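Local coordinates for protein down syndrome cell adhesion molecule, isoform AK (Drosophila melanogaster, PDB 4WVR) that mediates homophilic cell adhesion as a receptor of the immunoglobulin superfamily, its seventh immunoglobulin domain pairing with the same domain of an identical isoform, at the interface of chains A and B. Sequence-based numbering; all coordinates share one arbitrary frame. Chains: chain A/B, Down syndrome cell adhesion molecule, isoform AK.

The interface of chains A and B. Residues chain A 26-29, 58, 62, 68-70; chain B 28-29, 31, 62, 66, 68.
Two immunoglobulin domains meet here face to face through strands 26-31, 57-63 and 66-71, in a two-fold symmetric contact consistent with the homodimerization of Dscam1. At its centre the valines A:Val68 and B:Val68 point tip to tip, A:Val68 CG2 lying 3.8 Å from B:Val68 CG1. Both have CG1 anti to the backbone N (chi1 -171° in A:Val68), which turns both methyls toward the partner. The glutamines A:Gln29 and B:Gln29 flank the pair at a slant to each other, their amide planes 70° apart, and each amide carbon packs on the opposite valine, A:Gln29 CD at 3.7 Å from B:Val68 CG1. A:Gln29 NE2 comes within 3.1 Å of the B:Val28 carbonyl O, but its N-H is turned away, so the contact is not a hydrogen bond. B:Met31, with CG anti to its carbonyl carbon and chi2 extended, brings SD to 3.4 Å from A:Gly27 N; the chi3 bend (-72°) turns CE toward A:Gly27 N and O. Farther out, B:Leu62 CD1 rests in the notch formed by A:Thr58 CG2 (3.6 Å) and A:Asn70 CB (3.7 Å). A:Asn70 runs antiparallel alongside that leucine, CG anti to its backbone N, and its OD1 meets a water at 2.8 Å that also contacts B:Thr66 OG1. An alanine at A:Asn70 would remove this amide and probably lose the water bridge and the packing on B:Leu62 CD1. In each domain, strands 26-31, 57-63 and 66-71 present this mixed apolar and polar patch on one sheet face.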
loop_
_atom_site.group_PDB
_atom_site.type_symbol
_atom_site.label_atom_id
_atom_site.label_comp_id
_atom_site.label_asym_id
_atom_site.label_seq_id
_atom_site.Cartn_x
_atom_site.Cartn_y
_atom_site.Cartn_z
ATOM N N ALA A 26 1.730 -9.220 3.516
ATOM C CA ALA A 26 2.234 -7.945 4.006
ATOM C C ALA A 26 2.676 -7.055 2.857
ATOM O O ALA A 26 3.012 -7.538 1.772
ATOM C CB ALA A 26 3.383 -8.163 4.979
ATOM N N GLY A 27 2.674 -5.751 3.096
ATOM C CA GLY A 27 3.060 -4.815 2.059
ATOM C C GLY A 27 3.124 -3.376 2.520
ATOM O O GLY A 27 2.624 -3.033 3.593
ATOM N N VAL A 28 3.753 -2.539 1.698
ATOM C CA VAL A 28 3.837 -1.103 1.939
ATOM C C VAL A 28 3.769 -0.335 0.622
ATOM O O VAL A 28 4.075 -0.890 -0.441
ATOM C CB VAL A 28 5.142 -0.716 2.664
ATOM C CG1 VAL A 28 5.110 -1.156 4.124
ATOM C CG2 VAL A 28 6.351 -1.300 1.938
ATOM N N GLN A 29 3.357 0.930 0.699
ATOM C CA GLN A 29 3.405 1.833 -0.447
ATOM C C GLN A 29 4.471 2.877 -0.206
ATOM O O GLN A 29 4.455 3.555 0.824
ATOM C CB GLN A 29 2.081 2.559 -0.679
ATOM C CG GLN A 29 0.939 1.720 -1.209
ATOM C CD GLN A 29 -0.188 2.566 -1.785
ATOM O OE1 GLN A 29 0.023 3.667 -2.300
ATOM N NE2 GLN A 29 -1.407 2.092 -1.608
ATOM N N THR A 58 6.607 -8.898 -4.625
ATOM C CA THR A 58 6.048 -8.109 -5.719
ATOM C C THR A 58 6.426 -6.635 -5.594
ATOM O O THR A 58 6.312 -6.041 -4.523
ATOM C CB THR A 58 4.507 -8.226 -5.778
ATOM O OG1 THR A 58 4.128 -9.601 -5.939
ATOM C CG2 THR A 58 3.954 -7.414 -6.939
ATOM N N LEU A 62 3.315 2.144 -9.395
ATOM C CA LEU A 62 1.886 2.383 -9.547
ATOM C C LEU A 62 1.595 3.694 -10.275
ATOM O O LEU A 62 0.580 3.829 -10.960
ATOM C CB LEU A 62 1.220 2.389 -8.171
ATOM C CG LEU A 62 -0.307 2.432 -8.132
ATOM C CD1 LEU A 62 -0.880 1.199 -8.799
ATOM C CD2 LEU A 62 -0.807 2.557 -6.701
ATOM N N VAL A 68 4.639 0.252 -5.091
ATOM C CA VAL A 68 4.005 -0.656 -4.136
ATOM C C VAL A 68 4.777 -1.960 -3.975
ATOM O O VAL A 68 5.108 -2.623 -4.958
ATOM C CB VAL A 68 2.574 -1.007 -4.564
ATOM C CG1 VAL A 68 1.866 -1.762 -3.447
ATOM C CG2 VAL A 68 1.811 0.251 -4.938
ATOM N N LEU A 69 5.049 -2.335 -2.731
ATOM C CA LEU A 69 5.709 -3.602 -2.452
ATOM C C LEU A 69 4.721 -4.533 -1.758
ATOM O O LEU A 69 4.024 -4.125 -0.832
ATOM C CB LEU A 69 6.962 -3.388 -1.596
ATOM C CG LEU A 69 7.849 -4.605 -1.297
ATOM C CD1 LEU A 69 9.306 -4.194 -1.217
ATOM C CD2 LEU A 69 7.421 -5.288 0.001
ATOM N N ASN A 70 4.650 -5.777 -2.223
ATOM C CA ASN A 70 3.778 -6.774 -1.611
ATOM C C ASN A 70 4.492 -8.103 -1.424
ATOM O O ASN A 70 5.193 -8.577 -2.317
ATOM C CB ASN A 70 2.510 -6.984 -2.453
ATOM C CG ASN A 70 1.537 -7.962 -1.811
ATOM O OD1 ASN A 70 1.338 -9.077 -2.299
ATOM N ND2 ASN A 70 0.932 -7.551 -0.702
ATOM N N VAL B 28 -3.777 3.572 0.845
ATOM C CA VAL B 28 -3.907 2.420 1.724
ATOM C C VAL B 28 -3.947 1.156 0.884
ATOM O O VAL B 28 -4.068 1.215 -0.341
ATOM C CB VAL B 28 -5.180 2.484 2.593
ATOM C CG1 VAL B 28 -5.064 3.572 3.646
ATOM C CG2 VAL B 28 -6.419 2.699 1.714
ATOM N N GLN B 29 -3.857 0.014 1.550
ATOM C CA GLN B 29 -3.879 -1.263 0.862
ATOM C C GLN B 29 -4.864 -2.210 1.540
ATOM O O GLN B 29 -4.920 -2.284 2.769
ATOM C CB GLN B 29 -2.481 -1.869 0.846
ATOM C CG GLN B 29 -1.862 -1.934 -0.525
ATOM C CD GLN B 29 -0.448 -2.456 -0.491
ATOM O OE1 GLN B 29 0.395 -1.981 0.275
ATOM N NE2 GLN B 29 -0.185 -3.468 -1.305
ATOM N N MET B 31 -5.319 -5.804 2.146
ATOM C CA MET B 31 -4.602 -7.061 2.040
ATOM C C MET B 31 -5.344 -8.164 2.776
ATOM O O MET B 31 -5.404 -8.185 4.012
ATOM C CB MET B 31 -3.174 -6.906 2.575
ATOM C CG MET B 31 -2.280 -6.051 1.674
ATOM S SD MET B 31 -0.609 -5.761 2.304
ATOM C CE MET B 31 -0.961 -4.630 3.649
ATOM N N LEU B 62 -3.567 -5.863 -7.316
ATOM C CA LEU B 62 -2.168 -6.254 -7.385
ATOM C C LEU B 62 -2.034 -7.779 -7.416
ATOM O O LEU B 62 -1.146 -8.332 -8.074
ATOM C CB LEU B 62 -1.420 -5.644 -6.190
ATOM C CG LEU B 62 0.110 -5.573 -6.125
ATOM C CD1 LEU B 62 0.684 -6.884 -5.618
ATOM C CD2 LEU B 62 0.707 -5.192 -7.478
ATOM N N THR B 66 -4.855 -8.812 -2.792
ATOM C CA THR B 66 -4.413 -7.458 -2.463
ATOM C C THR B 66 -4.951 -6.403 -3.431
ATOM O O THR B 66 -4.748 -6.485 -4.648
ATOM C CB THR B 66 -2.873 -7.355 -2.440
ATOM O OG1 THR B 66 -2.341 -8.228 -1.432
ATOM C CG2 THR B 66 -2.440 -5.927 -2.153
ATOM N N VAL B 68 -4.728 -2.267 -4.033
ATOM C CA VAL B 68 -3.975 -1.071 -3.703
ATOM C C VAL B 68 -4.769 0.186 -4.033
ATOM O O VAL B 68 -5.229 0.351 -5.162
ATOM C CB VAL B 68 -2.638 -1.044 -4.467
ATOM C CG1 VAL B 68 -1.845 0.188 -4.105
ATOM C CG2 VAL B 68 -1.835 -2.307 -4.171
HETATM O O HOH W 1 -1.016 -10.552 -2.098
#